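Local coordinates for protein 30kLP (Treponema pallidum, PDB 3K8G) that might take part in ligand transport and alters membrane permeability at acidic pH, as a lipoprotein associated with the outer membrane of the syphilis spirochaete, at residues A28-L33 against L193-N198. Numbering follows the deposited sequence.
Sequences AGNENL and LTARRN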
ATOM      1  N   ALA A  28      -0.611  13.074  -4.356  1.00 21.25           N
ATOM      2  CA  ALA A  28      -1.303  14.383  -4.117  1.00 22.05           C
ATOM      3  C   ALA A  28      -2.469  14.241  -3.142  1.00 20.80           C
ATOM      4  O   ALA A  28      -3.374  13.407  -3.336  1.00 20.60           O
ATOM      5  CB  ALA A  28      -1.758  15.007  -5.421  1.00 19.39           C
ATOM      6  N   GLY A  29      -2.418  15.029  -2.067  1.00 22.22           N
ATOM      7  CA  GLY A  29      -3.427  14.987  -1.006  1.00 20.67           C
ATOM      8  C   GLY A  29      -3.113  14.014   0.119  1.00 20.90           C
ATOM      9  O   GLY A  29      -3.774  14.037   1.179  1.00 18.88           O
ATOM     10  N   ASN A  30      -2.100  13.172  -0.095  1.00 19.01           N
ATOM     11  CA  ASN A  30      -1.704  12.173   0.897  1.00 19.29           C
ATOM     12  C   ASN A  30      -0.266  12.246   1.385  1.00 19.42           C
ATOM     13  O   ASN A  30       0.271  11.273   1.942  1.00 17.71           O
ATOM     14  CB  ASN A  30      -2.027  10.765   0.382  1.00 18.04           C
ATOM     15  CG  ASN A  30      -3.485  10.607   0.045  1.00 17.62           C
ATOM     16  OD1 ASN A  30      -4.323  10.712   0.911  1.00 21.67           O
ATOM     17  ND2 ASN A  30      -3.794  10.382  -1.218  1.00 17.69           N
ATOM     18  N   GLU A  31       0.336  13.424   1.223  1.00 20.56           N
ATOM     19  CA  GLU A  31       1.747  13.633   1.519  1.00 21.94           C
ATOM     20  C   GLU A  31       2.146  13.342   2.956  1.00 22.17           C
ATOM     21  O   GLU A  31       3.150  12.659   3.196  1.00 22.97           O
ATOM     22  CB  GLU A  31       2.171  15.075   1.112  1.00 22.74           C
ATOM     23  CG  GLU A  31       1.996  15.366  -0.386  1.00 24.67           C
ATOM     24  CD  GLU A  31       0.638  15.968  -0.757  1.00 28.86           C
ATOM     25  OE1 GLU A  31      -0.316  15.931   0.048  1.00 32.13           O
ATOM     26  OE2 GLU A  31       0.519  16.499  -1.874  1.00 35.10           O
ATOM     27  N   ASN A  32       1.367  13.846   3.910  1.00 22.85           N
ATOM     28  CA  ASN A  32       1.654  13.644   5.330  1.00 24.98           C
ATOM     29  C   ASN A  32       1.569  12.162   5.705  1.00 24.43           C
ATOM     30  O   ASN A  32       2.463  11.618   6.358  1.00 24.18           O
ATOM     31  CB  ASN A  32       0.693  14.456   6.203  1.00 25.32           C
ATOM     32  CG  ASN A  32       0.865  14.170   7.710  1.00 34.49           C
ATOM     33  OD1 ASN A  32      -0.052  13.654   8.375  1.00 38.94           O
ATOM     34  ND2 ASN A  32       2.038  14.507   8.252  1.00 36.92           N
ATOM     35  N   LEU A  33       0.483  11.514   5.300  1.00 23.70           N
ATOM     36  CA  LEU A  33       0.328  10.085   5.579  1.00 23.30           C
ATOM     37  C   LEU A  33       1.531   9.260   5.078  1.00 22.05           C
ATOM     38  O   LEU A  33       2.087   8.443   5.807  1.00 21.86           O
ATOM     39  CB  LEU A  33      -0.961   9.552   4.946  1.00 24.33           C
ATOM     40  CG  LEU A  33      -1.129   8.034   5.061  1.00 22.88           C
ATOM     41  CD1 LEU A  33      -1.384   7.722   6.524  1.00 26.51           C
ATOM     42  CD2 LEU A  33      -2.275   7.539   4.172  1.00 21.15           C
ATOM     43  N   LEU A 193     -10.079   5.416   1.621  1.00 11.54           N
ATOM     44  CA  LEU A 193      -9.895   6.538   2.564  1.00 13.52           C
ATOM     45  C   LEU A 193      -9.618   7.829   1.829  1.00 14.90           C
ATOM     46  O   LEU A 193      -8.993   7.823   0.761  1.00 14.28           O
ATOM     47  CB  LEU A 193      -8.750   6.259   3.559  1.00 13.65           C
ATOM     48  CG  LEU A 193      -8.665   4.848   4.182  1.00 16.74           C
ATOM     49  CD1 LEU A 193      -7.627   3.959   3.491  1.00 15.24           C
ATOM     50  CD2 LEU A 193      -8.388   4.876   5.709  1.00 14.94           C
ATOM     51  N   THR A 194     -10.041   8.954   2.416  1.00 14.74           N
ATOM     52  CA  THR A 194      -9.736  10.241   1.792  1.00 17.37           C
ATOM     53  C   THR A 194      -9.443  11.268   2.907  1.00 15.89           C
ATOM     54  O   THR A 194     -10.077  11.253   3.967  1.00 14.10           O
ATOM     55  CB  THR A 194     -10.893  10.677   0.836  1.00 19.26           C
ATOM     56  OG1 THR A 194     -10.435  11.707  -0.050  1.00 25.30           O
ATOM     57  CG2 THR A 194     -12.094  11.165   1.603  1.00 20.03           C
ATOM     58  N   ALA A 195      -8.422  12.076   2.691  1.00 16.13           N
ATOM     59  CA  ALA A 195      -7.898  12.931   3.751  1.00 17.54           C
ATOM     60  C   ALA A 195      -8.875  14.066   4.011  1.00 17.91           C
ATOM     61  O   ALA A 195      -9.430  14.637   3.061  1.00 17.94           O
ATOM     62  CB  ALA A 195      -6.553  13.480   3.366  1.00 16.53           C
ATOM     63  N   ARG A 196      -9.122  14.333   5.290  1.00 19.55           N
ATOM     64  CA  ARG A 196      -9.781  15.580   5.738  1.00 21.55           C
ATOM     65  C   ARG A 196      -8.938  16.156   6.875  1.00 21.42           C
ATOM     66  O   ARG A 196      -8.886  15.562   7.952  1.00 19.68           O
ATOM     67  CB  ARG A 196     -11.173  15.304   6.290  1.00 22.73           C
ATOM     68  CG  ARG A 196     -12.201  14.816   5.282  1.00 26.30           C
ATOM     69  CD  ARG A 196     -12.723  15.936   4.403  1.00 37.13           C
ATOM     70  NE  ARG A 196     -13.386  15.395   3.218  1.00 40.64           N
ATOM     71  CZ  ARG A 196     -14.706  15.323   3.052  1.00 45.88           C
ATOM     72  NH1 ARG A 196     -15.539  15.788   3.992  1.00 42.40           N
ATOM     73  NH2 ARG A 196     -15.192  14.784   1.934  1.00 46.43           N
ATOM     74  N   ARG A 197      -8.269  17.287   6.633  1.00 21.84           N
ATOM     75  CA  ARG A 197      -7.394  17.923   7.646  1.00 22.81           C
ATOM     76  C   ARG A 197      -6.287  16.948   8.067  1.00 23.36           C
ATOM     77  O   ARG A 197      -5.503  16.526   7.232  1.00 23.99           O
ATOM     78  CB  ARG A 197      -8.185  18.424   8.875  1.00 22.82           C
ATOM     79  CG  ARG A 197      -9.422  19.264   8.565  1.00 27.69           C
ATOM     80  CD  ARG A 197      -9.810  20.290   9.672  1.00 34.80           C
ATOM     81  NE  ARG A 197      -9.739  19.749  11.028  1.00 41.65           N
ATOM     82  CZ  ARG A 197      -8.633  19.740  11.773  1.00 41.34           C
ATOM     83  NH1 ARG A 197      -7.499  20.243  11.295  1.00 39.98           N
ATOM     84  NH2 ARG A 197      -8.658  19.213  12.993  1.00 43.08           N
ATOM     85  N   ASN A 198      -6.228  16.587   9.349  1.00 24.04           N
ATOM     86  CA  ASN A 198      -5.240  15.615   9.824  1.00 26.38           C
ATOM     87  C   ASN A 198      -5.825  14.219  10.050  1.00 26.15           C
ATOM     88  O   ASN A 198      -5.221  13.378  10.728  1.00 25.61           O
ATOM     89  CB  ASN A 198      -4.558  16.091  11.108  1.00 28.17           C
ATOM     90  CG  ASN A 198      -5.558  16.460  12.224  1.00 32.93           C
ATOM     91  OD1 ASN A 198      -6.786  16.312  12.082  1.00 36.13           O
ATOM     92  ND2 ASN A 198      -5.022  16.967  13.343  1.00 35.86           N
TER
HETATM   93  O   HOH W   1      -6.793  11.708   0.183  1.00 16.31           O
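A loop that leads into an amphipathic helix meets the end of a strand of the half-barrel where Gly29 and Asn30 face Ala195. The touch is slight, burying 79 Å²: the carbonyl O of Gly29 lies 3.6 Å from Ala195 CB, and the methyl of Ala195 points toward the loop. A short side chain suits a strand position that looks straight at a backbone oxygen at this distance. Gly29 adopts a left-handed backbone (phi 90°, psi -11°), in which a beta carbon would press on the carbonyl O of Ala28. On the loop's own side, the carboxylate of Glu31 folds back to the N-H of Gly29, its oxygens OE1 and OE2 making only weak bonds.

Polar contact runs through water. One molecule donates to Asn30 OD1 at 2.8 Å and accepts the backbone N-H of Ala195, with 3.0 Å between its oxygen and Ala195 N, so it joins an amide side chain to the strand backbone without a direct hydrogen bond. In the U-shaped beta-half-barrel of this protein, strand 189-196 pairs with 162-166 and turns back into 199-207, while helix 31-41, which includes the predicted amphipathic helix 2, is probably one of those that move away as the large hydrophobic cavity opens.

Asn30 occupies the N-cap position, yet its side chain makes no capping bond. With CG anti to its own carbonyl carbon (chi1 -57°), the end of the buried amide comes nearer the strand, OD1 4.3 Å from Ala195 CB. OD1 also accepts a hydrogen bond from the hydroxyl of Tyr200 on the next strand, and ND2 donates to the carbonyls of Pro26 and Gln160. An amide suits this place because one planar group offers an acceptor and two N-H donors, each end having two partners that hold its rotation.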